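Local coordinates for lipase (Acinetobacter baumannii, PDB 4OPM), which probably hydrolyses the ester bonds of triacylglycerols, as a putative lipase of the alpha/beta hydrolase fold, at residues A20-K25 with Y66-Y71; Q88-D91 with N96-E99; L140-S145 with N254-L259. All coordinates share one frame; numbering follows the deposited sequence.

Contact 1: residues A20-K25 with Y66-Y71; sequences AGLQSK and YLTTNY
The hydroxyl of T68 is the polar centre here, shared by two partners. T68 OG1 lies 2.8 Å from A20 O and is also hydrogen-bonded to oxygen O3 of a bound PE4 molecule, probably left from the crystallisation liquor; its single proton can serve one of them at a time, so the bond to A20 O is not settled. The torsion that puts OG1 there has it between the backbone N and the carbonyl carbon of T68 (chi1 53°), with the methyl swung round to the other side of the backbone N. That methyl is busy too: T68 CG2 comes within 3.3 Å of A20 O, so the same carbonyl oxygen touches both branches of the threonine. Further along, CG2 reaches the G21 carbonyl oxygen at 3.8 Å. It also meets L22 CD2, again at 3.8 Å, and the two side chains cross at about a right angle, methyl against methyl.

Glycine matters at the bend between these groups. G21 has left the helical path with a positive phi of 76° and closes helix 9-19 in a Schellman motif, and with no side chain of its own it lets T68 draw close, the CA atoms of G21 and T68 being 5.9 Å apart. The contact sets the end of helix 9-19, just where the chain turns into the first strand, against a loop more than forty residues on.

In the fold, that strand, 22-29, is an outermost strand of the mixed sheet and pairs antiparallel with strand 32-39. L22 drops inward onto I75 of strand 72-76 and onto N61 and A64 of helix 61-64. The 66-71 loop leads from that helix into strand 72-76, while L67 packs on I285 of helix 281-298.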
# COMPACT_ATOMS: atom_id res chain seq x y z
N ALA A 20 -1.43 -15.15 9.02
CA ALA A 20 -1.44 -14.80 7.60
C ALA A 20 -0.48 -15.70 6.77
O ALA A 20 -0.45 -15.57 5.54
CB ALA A 20 -1.07 -13.34 7.43
N GLY A 21 0.28 -16.57 7.45
CA GLY A 21 1.26 -17.45 6.83
C GLY A 21 2.53 -16.70 6.44
O GLY A 21 3.19 -17.05 5.47
N LEU A 22 2.86 -15.65 7.22
CA LEU A 22 4.02 -14.80 6.99
C LEU A 22 5.05 -14.91 8.08
O LEU A 22 4.71 -15.14 9.25
CB LEU A 22 3.58 -13.33 6.91
CG LEU A 22 2.54 -12.94 5.83
CD1 LEU A 22 1.94 -11.57 6.13
CD2 LEU A 22 3.16 -12.95 4.42
N GLN A 23 6.32 -14.69 7.71
CA GLN A 23 7.42 -14.58 8.65
C GLN A 23 8.14 -13.25 8.40
O GLN A 23 8.08 -12.73 7.28
CB GLN A 23 8.36 -15.79 8.61
CG GLN A 23 9.22 -15.93 7.37
CD GLN A 23 10.10 -17.16 7.51
OE1 GLN A 23 10.98 -17.23 8.38
NE2 GLN A 23 9.87 -18.16 6.69
N SER A 24 8.75 -12.69 9.44
CA SER A 24 9.46 -11.42 9.36
C SER A 24 10.90 -11.66 8.98
O SER A 24 11.55 -12.56 9.53
CB SER A 24 9.36 -10.64 10.67
OG SER A 24 8.01 -10.28 10.92
N LYS A 25 11.37 -10.90 7.99
CA LYS A 25 12.73 -11.00 7.48
C LYS A 25 13.34 -9.61 7.38
O LYS A 25 12.63 -8.60 7.47
CB LYS A 25 12.73 -11.72 6.11
CG LYS A 25 12.41 -13.22 6.25
CD LYS A 25 12.91 -14.05 5.11
CE LYS A 25 12.49 -15.50 5.30
NZ LYS A 25 12.79 -16.31 4.09
N TYR A 66 -4.98 -14.94 2.55
CA TYR A 66 -5.62 -15.73 1.49
C TYR A 66 -4.71 -15.99 0.28
O TYR A 66 -5.13 -16.69 -0.65
CB TYR A 66 -6.89 -15.00 1.00
CG TYR A 66 -7.94 -14.90 2.08
CD1 TYR A 66 -8.81 -15.96 2.34
CD2 TYR A 66 -8.03 -13.77 2.89
CE1 TYR A 66 -9.74 -15.90 3.37
CE2 TYR A 66 -8.95 -13.70 3.94
CZ TYR A 66 -9.80 -14.77 4.17
OH TYR A 66 -10.72 -14.74 5.19
N LEU A 67 -3.50 -15.43 0.29
CA LEU A 67 -2.61 -15.51 -0.87
C LEU A 67 -1.36 -16.35 -0.62
O LEU A 67 -0.75 -16.81 -1.58
CB LEU A 67 -2.17 -14.08 -1.26
CG LEU A 67 -3.30 -13.12 -1.71
CD1 LEU A 67 -2.81 -11.71 -1.79
CD2 LEU A 67 -3.94 -13.58 -3.03
N THR A 68 -0.98 -16.56 0.64
CA THR A 68 0.24 -17.29 0.99
C THR A 68 0.13 -18.81 0.72
O THR A 68 1.15 -19.48 0.77
CB THR A 68 0.66 -16.99 2.42
OG1 THR A 68 -0.44 -17.25 3.29
CG2 THR A 68 1.16 -15.57 2.61
N THR A 69 -1.06 -19.35 0.42
CA THR A 69 -1.15 -20.79 0.11
C THR A 69 -0.69 -21.01 -1.34
O THR A 69 0.17 -21.87 -1.58
CB THR A 69 -2.55 -21.35 0.37
OG1 THR A 69 -2.87 -21.21 1.76
CG2 THR A 69 -2.68 -22.83 -0.01
N ASN A 70 -1.21 -20.22 -2.29
CA ASN A 70 -0.93 -20.41 -3.71
C ASN A 70 0.04 -19.39 -4.33
O ASN A 70 0.35 -19.51 -5.52
CB ASN A 70 -2.24 -20.44 -4.48
CG ASN A 70 -3.05 -21.65 -4.12
OD1 ASN A 70 -2.54 -22.76 -4.03
ND2 ASN A 70 -4.31 -21.44 -3.80
N TYR A 71 0.54 -18.42 -3.54
CA TYR A 71 1.47 -17.43 -4.07
C TYR A 71 2.66 -17.21 -3.15
O TYR A 71 2.62 -17.58 -1.98
CB TYR A 71 0.76 -16.08 -4.34
CG TYR A 71 -0.29 -16.22 -5.42
CD1 TYR A 71 0.07 -16.18 -6.77
CD2 TYR A 71 -1.61 -16.51 -5.11
CE1 TYR A 71 -0.87 -16.40 -7.77
CE2 TYR A 71 -2.57 -16.72 -6.11
CZ TYR A 71 -2.18 -16.68 -7.44
OH TYR A 71 -3.08 -16.91 -8.45

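Contact 2: residues Q88-D91 with N96-E99; sequences QDFD and NLAE
N96 gives its side-chain amide to the backbone of D91. The bond from N96 ND2 to D91 O measures 2.8 Å and is nearly straight, with an angle of 166° at the hydrogen. It lies in the carbonyl plane on a lone pair of D91 O, and the acceptor is almost in the plane of the amide as well.

Beside this bond the flat ends of the two residues stack. The D91 carboxylate and the N96 amide are only 7° from parallel, and D91 OD2 lies 3.4 Å from N96 CB. That carboxylate has a second partner, since D91 OD1 is hydrogen-bonded to S93 N; S93 OG in turn meets N96 N. Both links sit at the start of helix 94-107, which in this alpha/beta hydrolase fold follows the loop after strand 72-76.

The remaining contacts belong to F90. Its CG is anti to the backbone N (chi1 -171°), which carries the ring towards the helix. There F90 CZ comes to 3.4 Å from N96 ND2, approaching obliquely. At the ring's edge, near its plane, L97 CD2 packs 4.2 Å from F90 CE2, and P79 touches both of these side chains.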
# COMPACT_ATOMS: atom_id res chain seq x y z
N GLN A 88 19.41 9.42 8.49
CA GLN A 88 18.69 10.56 9.05
C GLN A 88 18.32 11.59 7.97
O GLN A 88 17.32 12.29 8.14
CB GLN A 88 19.51 11.24 10.17
CG GLN A 88 19.57 10.43 11.48
CD GLN A 88 18.22 10.22 12.15
OE1 GLN A 88 17.68 9.11 12.16
NE2 GLN A 88 17.66 11.27 12.73
N ASP A 89 19.09 11.63 6.85
CA ASP A 89 18.88 12.56 5.73
C ASP A 89 18.27 11.86 4.50
O ASP A 89 18.38 12.37 3.37
CB ASP A 89 20.23 13.21 5.35
CG ASP A 89 21.23 12.26 4.70
OD1 ASP A 89 21.35 11.10 5.18
OD2 ASP A 89 21.84 12.65 3.69
N PHE A 90 17.59 10.72 4.69
CA PHE A 90 17.00 9.95 3.60
C PHE A 90 16.05 10.76 2.70
O PHE A 90 15.31 11.64 3.17
CB PHE A 90 16.26 8.72 4.15
CG PHE A 90 15.81 7.74 3.08
CD1 PHE A 90 16.74 6.95 2.40
CD2 PHE A 90 14.47 7.63 2.73
CE1 PHE A 90 16.32 6.07 1.39
CE2 PHE A 90 14.05 6.76 1.72
CZ PHE A 90 14.98 5.99 1.05
N ASP A 91 16.07 10.44 1.40
CA ASP A 91 15.22 11.02 0.37
C ASP A 91 13.90 10.21 0.29
O ASP A 91 13.87 9.11 -0.30
CB ASP A 91 15.97 11.06 -0.97
CG ASP A 91 15.14 11.40 -2.19
OD1 ASP A 91 13.99 11.90 -2.02
OD2 ASP A 91 15.64 11.22 -3.32
N ASN A 96 12.32 8.15 -5.51
CA ASN A 96 13.36 7.42 -4.77
C ASN A 96 12.79 6.16 -4.12
O ASN A 96 13.46 5.13 -4.10
CB ASN A 96 14.06 8.29 -3.71
CG ASN A 96 15.34 7.66 -3.23
OD1 ASN A 96 16.13 7.15 -4.02
ND2 ASN A 96 15.54 7.59 -1.91
N LEU A 97 11.54 6.21 -3.63
CA LEU A 97 10.92 5.02 -3.05
C LEU A 97 10.77 3.92 -4.12
O LEU A 97 11.11 2.78 -3.86
CB LEU A 97 9.56 5.36 -2.39
CG LEU A 97 9.61 6.32 -1.19
CD1 LEU A 97 8.21 6.69 -0.73
CD2 LEU A 97 10.42 5.75 -0.03
N ALA A 98 10.34 4.29 -5.35
CA ALA A 98 10.18 3.33 -6.45
C ALA A 98 11.53 2.71 -6.87
O ALA A 98 11.63 1.49 -7.04
CB ALA A 98 9.50 3.99 -7.63
N GLU A 99 12.57 3.56 -7.02
CA GLU A 99 13.90 3.09 -7.41
C GLU A 99 14.50 2.21 -6.30
O GLU A 99 15.07 1.18 -6.62
CB GLU A 99 14.83 4.27 -7.75
CG GLU A 99 16.18 3.84 -8.31
CD GLU A 99 17.28 3.60 -7.28
OE1 GLU A 99 17.18 4.15 -6.16
OE2 GLU A 99 18.24 2.87 -7.60

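Contact 3: residues L140-S145 with N254-L259; sequences LFLVDS and NELKRL
L142 from the strand and L256 from the helix overlap by their ends. Each has its CD1 stretched out away from its own CA (chi2 173° in L142, 166° in L256), and the two chains point in roughly opposed directions, so the tips pass alongside one another instead of butting head-on. The closest approach is between L142 CD1 and L256 CD1, at 4.2 Å. L142 CD1 sits almost as near the other branch, 4.3 Å from L256 CD2, and so rests against both methyls of the helix leucine.

L256 CD1 has a second neighbour on the strand side: S145 CB, 4.3 Å away. It therefore lies against both L142 CD1 and S145 CB, which are themselves 4.6 Å apart, and the three carbons form a compact triangle. S145 turns its CB, not its hydroxyl, to the leucine, because OG stands anti to the backbone N (chi1 -180°).

This is strand-to-helix packing of the alpha/beta hydrolase core. Strand 137-143 runs parallel between strands 114-119 and 237-242, and helix 251-259, which follows the latter strand in sequence, lays L256 on the C-terminal end of strand 137-143, where W241 and F149 also touch it. From helix 121-132, L127 touches both L142 and S145.

Between them the chain bends at D144, in a conformation with positive phi. Its CB is directed away from the helix; D144 OD2 is hydrogen-bonded to G242 N, and the side chain also touches H274, which with S120 and D245 has the geometry of a probable catalytic triad.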
# COMPACT_ATOMS: atom_id res chain seq x y z
N LEU A 140 -0.83 -5.49 -12.29
CA LEU A 140 -0.97 -4.37 -11.36
C LEU A 140 -2.34 -4.42 -10.67
O LEU A 140 -3.35 -4.61 -11.34
CB LEU A 140 -0.80 -3.08 -12.17
CG LEU A 140 -0.29 -1.82 -11.46
CD1 LEU A 140 1.15 -2.01 -10.93
CD2 LEU A 140 -0.29 -0.66 -12.44
N PHE A 141 -2.36 -4.25 -9.35
CA PHE A 141 -3.61 -4.22 -8.61
C PHE A 141 -3.62 -2.92 -7.83
O PHE A 141 -2.77 -2.72 -6.97
CB PHE A 141 -3.79 -5.46 -7.71
CG PHE A 141 -5.05 -5.49 -6.86
CD1 PHE A 141 -6.22 -4.88 -7.29
CD2 PHE A 141 -5.06 -6.18 -5.65
CE1 PHE A 141 -7.38 -4.92 -6.50
CE2 PHE A 141 -6.22 -6.25 -4.88
CZ PHE A 141 -7.38 -5.62 -5.31
N LEU A 142 -4.50 -2.01 -8.22
CA LEU A 142 -4.57 -0.69 -7.61
C LEU A 142 -5.76 -0.59 -6.68
O LEU A 142 -6.90 -0.67 -7.12
CB LEU A 142 -4.64 0.40 -8.70
CG LEU A 142 -3.46 0.43 -9.71
CD1 LEU A 142 -3.73 1.43 -10.84
CD2 LEU A 142 -2.13 0.74 -9.01
N VAL A 143 -5.48 -0.40 -5.40
CA VAL A 143 -6.53 -0.29 -4.38
C VAL A 143 -6.55 1.16 -3.89
O VAL A 143 -5.66 1.56 -3.15
CB VAL A 143 -6.33 -1.29 -3.21
CG1 VAL A 143 -7.52 -1.23 -2.24
CG2 VAL A 143 -6.11 -2.73 -3.71
N ASP A 144 -7.58 1.94 -4.30
CA ASP A 144 -7.72 3.37 -3.92
C ASP A 144 -6.37 4.09 -4.10
O ASP A 144 -5.86 4.73 -3.17
CB ASP A 144 -8.26 3.50 -2.49
CG ASP A 144 -9.61 2.83 -2.32
OD1 ASP A 144 -9.66 1.58 -2.37
OD2 ASP A 144 -10.64 3.56 -2.24
N SER A 145 -5.75 3.89 -5.26
CA SER A 145 -4.42 4.37 -5.58
C SER A 145 -4.34 5.88 -5.71
O SER A 145 -5.25 6.52 -6.24
CB SER A 145 -3.95 3.76 -6.90
OG SER A 145 -2.65 4.20 -7.25
N ASN A 254 -12.55 5.41 -12.49
CA ASN A 254 -12.89 5.42 -13.93
C ASN A 254 -11.82 6.13 -14.73
O ASN A 254 -11.53 5.72 -15.84
CB ASN A 254 -14.27 6.04 -14.19
CG ASN A 254 -15.41 5.13 -13.84
OD1 ASN A 254 -16.46 5.58 -13.37
ND2 ASN A 254 -15.23 3.82 -14.02
N GLU A 255 -11.20 7.18 -14.16
CA GLU A 255 -10.11 7.87 -14.84
C GLU A 255 -8.91 6.91 -15.02
O GLU A 255 -8.37 6.80 -16.13
CB GLU A 255 -9.72 9.13 -14.07
CG GLU A 255 -8.75 9.99 -14.86
CD GLU A 255 -8.39 11.32 -14.23
OE1 GLU A 255 -9.10 11.77 -13.30
OE2 GLU A 255 -7.41 11.94 -14.70
N LEU A 256 -8.53 6.15 -13.96
CA LEU A 256 -7.45 5.16 -14.05
C LEU A 256 -7.75 4.12 -15.12
O LEU A 256 -6.86 3.79 -15.91
CB LEU A 256 -7.19 4.46 -12.70
CG LEU A 256 -6.38 5.24 -11.67
CD1 LEU A 256 -6.49 4.58 -10.29
CD2 LEU A 256 -4.89 5.37 -12.09
N LYS A 257 -9.02 3.66 -15.20
CA LYS A 257 -9.49 2.71 -16.20
C LYS A 257 -9.27 3.29 -17.61
O LYS A 257 -8.74 2.60 -18.47
CB LYS A 257 -10.97 2.35 -15.97
CG LYS A 257 -11.67 1.61 -17.14
CD LYS A 257 -11.14 0.21 -17.33
CE LYS A 257 -11.92 -0.60 -18.32
NZ LYS A 257 -11.55 -0.26 -19.72
N ARG A 258 -9.62 4.58 -17.83
CA ARG A 258 -9.45 5.24 -19.12
C ARG A 258 -7.97 5.40 -19.49
O ARG A 258 -7.62 5.29 -20.67
CB ARG A 258 -10.12 6.62 -19.11
CG ARG A 258 -11.66 6.58 -19.06
CD ARG A 258 -12.29 7.94 -19.36
NE ARG A 258 -11.96 8.98 -18.37
CZ ARG A 258 -12.62 9.18 -17.23
NH1 ARG A 258 -13.65 8.40 -16.91
NH2 ARG A 258 -12.26 10.16 -16.41
N LEU A 259 -7.10 5.64 -18.49
CA LEU A 259 -5.68 5.89 -18.69
C LEU A 259 -4.84 4.63 -18.93
O LEU A 259 -3.81 4.71 -19.60
CB LEU A 259 -5.10 6.67 -17.50
CG LEU A 259 -5.52 8.15 -17.36
CD1 LEU A 259 -5.07 8.72 -16.03
CD2 LEU A 259 -4.96 9.01 -18.52

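Overall arrangement
Contact 3 is the buried one, purely apolar, and joins a central parallel strand to a covering helix. Contacts 1 and 2 are only partly buried and each turns on one side-chain polar group meeting a backbone carbonyl: a threonine hydroxyl shared with a bound polyether, probably from the crystallisation liquor, in contact 1, an asparagine amide in contact 2. Contacts 1 and 3 both reach the same sheet, but at its antiparallel outer strand and in its interior respectively; their nearest atoms stay about 7 Å apart. Contact 2 works within one loop and the helix it enters, five residues along the chain, whereas 20-25 and 140-145 meet segments much farther on.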